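Local coordinates for protein Poly(A) ribonuclease POP2 (Saccharomyces cerevisiae, PDB 1UOC) that degrades RNA from the 3' end, with a preference for poly(A), as a nuclease subunit of the CCR4-NOT mRNA deadenylase complex, at residues Q37-G49 with T247-C259. Sequence-based numbering, arbitrary orientation.
Sequences QYNHVSISTEFVG and TGGQSLLMLLSFC
The carbonyl oxygen of Ser251 is gripped by two donors. Ser42 OG reaches Ser251 O at 2.7 Å, coming from above the carbonyl plane. The helical Leu255 N bonds the same oxygen from the opposite face. Ser42 chi1 of 62° puts OG between its own backbone N and carbonyl carbon, where it faces Ser251 O. With an alanine here, Ser251 O would probably keep its helical donor alone, and a small gap would open beside Leu255 CB. Ser251 turns its own OG back to Gly248 O, in the carbonyl plane and on a lone pair, and offers CB to the strand.

Packing is close around Ser44, where Ser44 CA and Ser251 CA lie 5.0 Å apart. Ser44 OG rests against Gln250 CB at 3.4 Å. The amide of Gln250 leads away, and its NE2 bonds Phe244 O. Met254 sets SD and CE against Ile43 O, with CE 3.3 Å from that oxygen. Toward the start of the strand, Leu255 CD1 meets His40 CB. His40 CD2, at the ring edge, lies 4.1 Å from Phe258 CE2. Toward the other end, a water joins Glu46 OE1 to Thr247 OG1, weakly on the threonine side.

Ser44, Glu46 and Gln250 are predicted to bind the catalytic divalent metal, together with Asp166 of helix 165-174, to which Thr45 OG1 hydrogen-bonds. Segment 247-259, part of helix 247-264, runs roughly antiparallel to strand 40-48, at 144°. That strand lies inside the mixed sheet of this RNase D domain, between strands 77-86 and 157-160, while helix 229-235 packs against Gln250, Leu253 and Ser257.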
loop_
_atom_site.group_PDB
_atom_site.type_symbol
_atom_site.label_atom_id
_atom_site.label_comp_id
_atom_site.label_asym_id
_atom_site.label_seq_id
_atom_site.Cartn_x
_atom_site.Cartn_y
_atom_site.Cartn_z
ATOM N N GLN A 37 -8.202 -2.742 16.703
ATOM C CA GLN A 37 -7.111 -3.529 17.274
ATOM C C GLN A 37 -5.945 -3.666 16.282
ATOM O O GLN A 37 -4.765 -3.470 16.622
ATOM C CB GLN A 37 -7.608 -4.930 17.666
ATOM C CG GLN A 37 -6.529 -5.796 18.298
ATOM C CD GLN A 37 -7.075 -7.118 18.820
ATOM O OE1 GLN A 37 -8.282 -7.293 18.956
ATOM N NE2 GLN A 37 -6.179 -8.049 19.125
ATOM N N TYR A 38 -6.281 -4.033 15.054
ATOM C CA TYR A 38 -5.276 -4.196 14.020
ATOM C C TYR A 38 -5.254 -2.873 13.276
ATOM O O TYR A 38 -5.732 -2.763 12.141
ATOM C CB TYR A 38 -5.657 -5.379 13.140
ATOM C CG TYR A 38 -5.772 -6.644 13.965
ATOM C CD1 TYR A 38 -7.020 -7.125 14.382
ATOM C CD2 TYR A 38 -4.627 -7.316 14.400
ATOM C CE1 TYR A 38 -7.122 -8.236 15.210
ATOM C CE2 TYR A 38 -4.711 -8.428 15.228
ATOM C CZ TYR A 38 -5.960 -8.883 15.630
ATOM O OH TYR A 38 -6.040 -9.982 16.455
ATOM N N ASN A 39 -4.693 -1.877 13.967
ATOM C CA ASN A 39 -4.626 -0.498 13.497
ATOM C C ASN A 39 -3.483 -0.097 12.575
ATOM O O ASN A 39 -3.299 1.092 12.305
ATOM C CB ASN A 39 -4.709 0.474 14.696
ATOM C CG ASN A 39 -3.571 0.284 15.718
ATOM O OD1 ASN A 39 -2.539 -0.319 15.421
ATOM N ND2 ASN A 39 -3.762 0.822 16.927
ATOM N N HIS A 40 -2.708 -1.070 12.105
ATOM C CA HIS A 40 -1.625 -0.792 11.153
ATOM C C HIS A 40 -2.129 -1.325 9.805
ATOM O O HIS A 40 -2.491 -2.494 9.683
ATOM C CB HIS A 40 -0.322 -1.496 11.563
ATOM C CG HIS A 40 0.468 -0.753 12.599
ATOM N ND1 HIS A 40 -0.052 -0.408 13.832
ATOM C CD2 HIS A 40 1.731 -0.266 12.575
ATOM C CE1 HIS A 40 0.858 0.264 14.516
ATOM N NE2 HIS A 40 1.949 0.367 13.778
ATOM N N VAL A 41 -2.162 -0.451 8.807
ATOM C CA VAL A 41 -2.662 -0.790 7.479
ATOM C C VAL A 41 -1.625 -0.536 6.383
ATOM O O VAL A 41 -1.103 0.576 6.259
ATOM C CB VAL A 41 -3.890 0.084 7.127
ATOM C CG1 VAL A 41 -4.637 -0.491 5.922
ATOM C CG2 VAL A 41 -4.796 0.191 8.335
ATOM N N SER A 42 -1.336 -1.556 5.583
ATOM C CA SER A 42 -0.389 -1.399 4.479
ATOM C C SER A 42 -1.214 -1.368 3.197
ATOM O O SER A 42 -2.302 -1.948 3.133
ATOM C CB SER A 42 0.573 -2.573 4.423
ATOM O OG SER A 42 -0.155 -3.764 4.195
ATOM N N ILE A 43 -0.703 -0.680 2.187
ATOM C CA ILE A 43 -1.398 -0.589 0.915
ATOM C C ILE A 43 -0.464 -0.790 -0.271
ATOM O O ILE A 43 0.696 -0.384 -0.248
ATOM C CB ILE A 43 -2.113 0.773 0.759
ATOM C CG1 ILE A 43 -2.762 0.859 -0.625
ATOM C CG2 ILE A 43 -1.121 1.919 0.989
ATOM C CD1 ILE A 43 -3.428 2.176 -0.903
ATOM N N SER A 44 -0.986 -1.422 -1.309
ATOM C CA SER A 44 -0.232 -1.667 -2.526
ATOM C C SER A 44 -1.198 -1.490 -3.693
ATOM O O SER A 44 -2.415 -1.657 -3.546
ATOM C CB SER A 44 0.349 -3.074 -2.532
ATOM O OG SER A 44 1.279 -3.191 -3.592
ATOM N N THR A 45 -0.662 -1.143 -4.853
ATOM C CA THR A 45 -1.521 -0.906 -5.997
ATOM C C THR A 45 -0.951 -1.431 -7.296
ATOM O O THR A 45 0.250 -1.666 -7.434
ATOM C CB THR A 45 -1.768 0.584 -6.191
ATOM O OG1 THR A 45 -0.510 1.218 -6.463
ATOM C CG2 THR A 45 -2.401 1.197 -4.945
ATOM N N GLU A 46 -1.845 -1.607 -8.250
ATOM C CA GLU A 46 -1.475 -2.077 -9.561
ATOM C C GLU A 46 -2.324 -1.259 -10.517
ATOM O O GLU A 46 -3.555 -1.341 -10.511
ATOM C CB GLU A 46 -1.764 -3.575 -9.691
ATOM C CG GLU A 46 -1.210 -4.205 -10.964
ATOM C CD GLU A 46 0.282 -3.984 -11.122
ATOM O OE1 GLU A 46 1.059 -4.474 -10.277
ATOM O OE2 GLU A 46 0.683 -3.311 -12.095
ATOM N N PHE A 47 -1.655 -0.426 -11.303
ATOM C CA PHE A 47 -2.341 0.416 -12.266
ATOM C C PHE A 47 -2.063 -0.107 -13.652
ATOM O O PHE A 47 -1.012 -0.695 -13.915
ATOM C CB PHE A 47 -1.840 1.857 -12.205
ATOM C CG PHE A 47 -1.950 2.489 -10.852
ATOM C CD1 PHE A 47 -0.846 2.544 -10.006
ATOM C CD2 PHE A 47 -3.148 3.060 -10.432
ATOM C CE1 PHE A 47 -0.933 3.165 -8.757
ATOM C CE2 PHE A 47 -3.243 3.683 -9.185
ATOM C CZ PHE A 47 -2.137 3.737 -8.348
ATOM N N VAL A 48 -3.017 0.111 -14.540
ATOM C CA VAL A 48 -2.872 -0.294 -15.921
ATOM C C VAL A 48 -2.814 0.991 -16.753
ATOM O O VAL A 48 -3.678 1.865 -16.637
ATOM C CB VAL A 48 -4.048 -1.192 -16.357
ATOM C CG1 VAL A 48 -3.983 -2.513 -15.598
ATOM C CG2 VAL A 48 -5.375 -0.506 -16.087
ATOM N N GLY A 49 -1.768 1.115 -17.564
ATOM C CA GLY A 49 -1.611 2.295 -18.391
ATOM C C GLY A 49 -0.160 2.448 -18.785
ATOM O O GLY A 49 0.689 1.672 -18.334
ATOM N N THR A 247 -0.823 -8.550 -5.930
ATOM C CA THR A 247 -0.984 -7.216 -5.358
ATOM C C THR A 247 -1.349 -7.304 -3.872
ATOM O O THR A 247 -0.837 -6.544 -3.050
ATOM C CB THR A 247 -2.051 -6.422 -6.141
ATOM O OG1 THR A 247 -1.703 -6.440 -7.535
ATOM C CG2 THR A 247 -2.124 -4.966 -5.659
ATOM N N GLY A 248 -2.232 -8.235 -3.530
ATOM C CA GLY A 248 -2.606 -8.409 -2.140
ATOM C C GLY A 248 -1.398 -8.882 -1.362
ATOM O O GLY A 248 -1.107 -8.381 -0.281
ATOM N N GLY A 249 -0.676 -9.839 -1.934
ATOM C CA GLY A 249 0.515 -10.371 -1.293
ATOM C C GLY A 249 1.546 -9.302 -1.013
ATOM O O GLY A 249 2.252 -9.356 -0.003
ATOM N N GLN A 250 1.631 -8.323 -1.913
ATOM C CA GLN A 250 2.571 -7.220 -1.759
ATOM C C GLN A 250 2.245 -6.374 -0.530
ATOM O O GLN A 250 3.145 -5.981 0.206
ATOM C CB GLN A 250 2.565 -6.329 -3.008
ATOM C CG GLN A 250 3.325 -6.896 -4.205
ATOM C CD GLN A 250 4.829 -6.902 -3.988
ATOM O OE1 GLN A 250 5.461 -5.845 -3.898
ATOM N NE2 GLN A 250 5.412 -8.097 -3.891
ATOM N N SER A 251 0.967 -6.081 -0.309
ATOM C CA SER A 251 0.609 -5.272 0.852
ATOM C C SER A 251 0.961 -6.098 2.077
ATOM O O SER A 251 1.466 -5.581 3.066
ATOM C CB SER A 251 -0.889 -4.899 0.850
ATOM O OG SER A 251 -1.731 -6.037 1.037
ATOM N N LEU A 252 0.719 -7.401 1.988
ATOM C CA LEU A 252 1.036 -8.309 3.076
ATOM C C LEU A 252 2.545 -8.338 3.387
ATOM O O LEU A 252 2.950 -8.250 4.546
ATOM C CB LEU A 252 0.537 -9.722 2.738
ATOM C CG LEU A 252 1.015 -10.848 3.667
ATOM C CD1 LEU A 252 0.651 -10.547 5.125
ATOM C CD2 LEU A 252 0.392 -12.162 3.202
ATOM N N LEU A 253 3.369 -8.451 2.350
ATOM C CA LEU A 253 4.821 -8.508 2.520
ATOM C C LEU A 253 5.330 -7.224 3.153
ATOM O O LEU A 253 6.219 -7.235 4.009
ATOM C CB LEU A 253 5.512 -8.721 1.156
ATOM C CG LEU A 253 7.022 -9.014 1.172
ATOM C CD1 LEU A 253 7.303 -10.215 2.065
ATOM C CD2 LEU A 253 7.527 -9.287 -0.250
ATOM N N MET A 254 4.756 -6.120 2.699
ATOM C CA MET A 254 5.082 -4.779 3.161
ATOM C C MET A 254 4.872 -4.666 4.664
ATOM O O MET A 254 5.774 -4.277 5.402
ATOM C CB MET A 254 4.164 -3.796 2.435
ATOM C CG MET A 254 4.631 -2.368 2.355
ATOM S SD MET A 254 3.412 -1.363 1.474
ATOM C CE MET A 254 3.426 -2.185 -0.114
ATOM N N LEU A 255 3.669 -5.006 5.121
ATOM C CA LEU A 255 3.329 -4.933 6.546
ATOM C C LEU A 255 4.181 -5.870 7.427
ATOM O O LEU A 255 4.602 -5.503 8.524
ATOM C CB LEU A 255 1.846 -5.263 6.729
ATOM C CG LEU A 255 1.271 -5.097 8.128
ATOM C CD1 LEU A 255 1.372 -3.618 8.530
ATOM C CD2 LEU A 255 -0.175 -5.579 8.164
ATOM N N LEU A 256 4.405 -7.089 6.945
ATOM C CA LEU A 256 5.207 -8.081 7.666
ATOM C C LEU A 256 6.608 -7.521 7.851
ATOM O O LEU A 256 7.193 -7.587 8.932
ATOM C CB LEU A 256 5.286 -9.371 6.841
ATOM C CG LEU A 256 4.608 -10.673 7.267
ATOM C CD1 LEU A 256 3.494 -10.416 8.260
ATOM C CD2 LEU A 256 4.105 -11.380 6.002
ATOM N N SER A 257 7.139 -6.964 6.769
ATOM C CA SER A 257 8.469 -6.388 6.783
ATOM C C SER A 257 8.544 -5.181 7.707
ATOM O O SER A 257 9.486 -5.054 8.480
ATOM C CB SER A 257 8.893 -6.002 5.360
ATOM O OG SER A 257 9.030 -7.160 4.549
ATOM N N PHE A 258 7.551 -4.301 7.640
ATOM C CA PHE A 258 7.557 -3.126 8.501
ATOM C C PHE A 258 7.594 -3.511 9.975
ATOM O O PHE A 258 8.422 -3.024 10.737
ATOM C CB PHE A 258 6.312 -2.261 8.271
ATOM C CG PHE A 258 6.257 -1.067 9.155
ATOM C CD1 PHE A 258 6.999 0.072 8.852
ATOM C CD2 PHE A 258 5.531 -1.100 10.342
ATOM C CE1 PHE A 258 7.026 1.162 9.728
ATOM C CE2 PHE A 258 5.550 -0.021 11.225
ATOM C CZ PHE A 258 6.303 1.117 10.915
ATOM N N CYS A 259 6.671 -4.373 10.377
ATOM C CA CYS A 259 6.591 -4.780 11.763
ATOM C C CYS A 259 7.810 -5.571 12.260
ATOM O O CYS A 259 8.187 -5.457 13.426
ATOM C CB CYS A 259 5.295 -5.566 11.980
ATOM S SG CYS A 259 3.813 -4.550 11.774
HETATM O O HOH W 1 1.478 -6.925 -8.365
#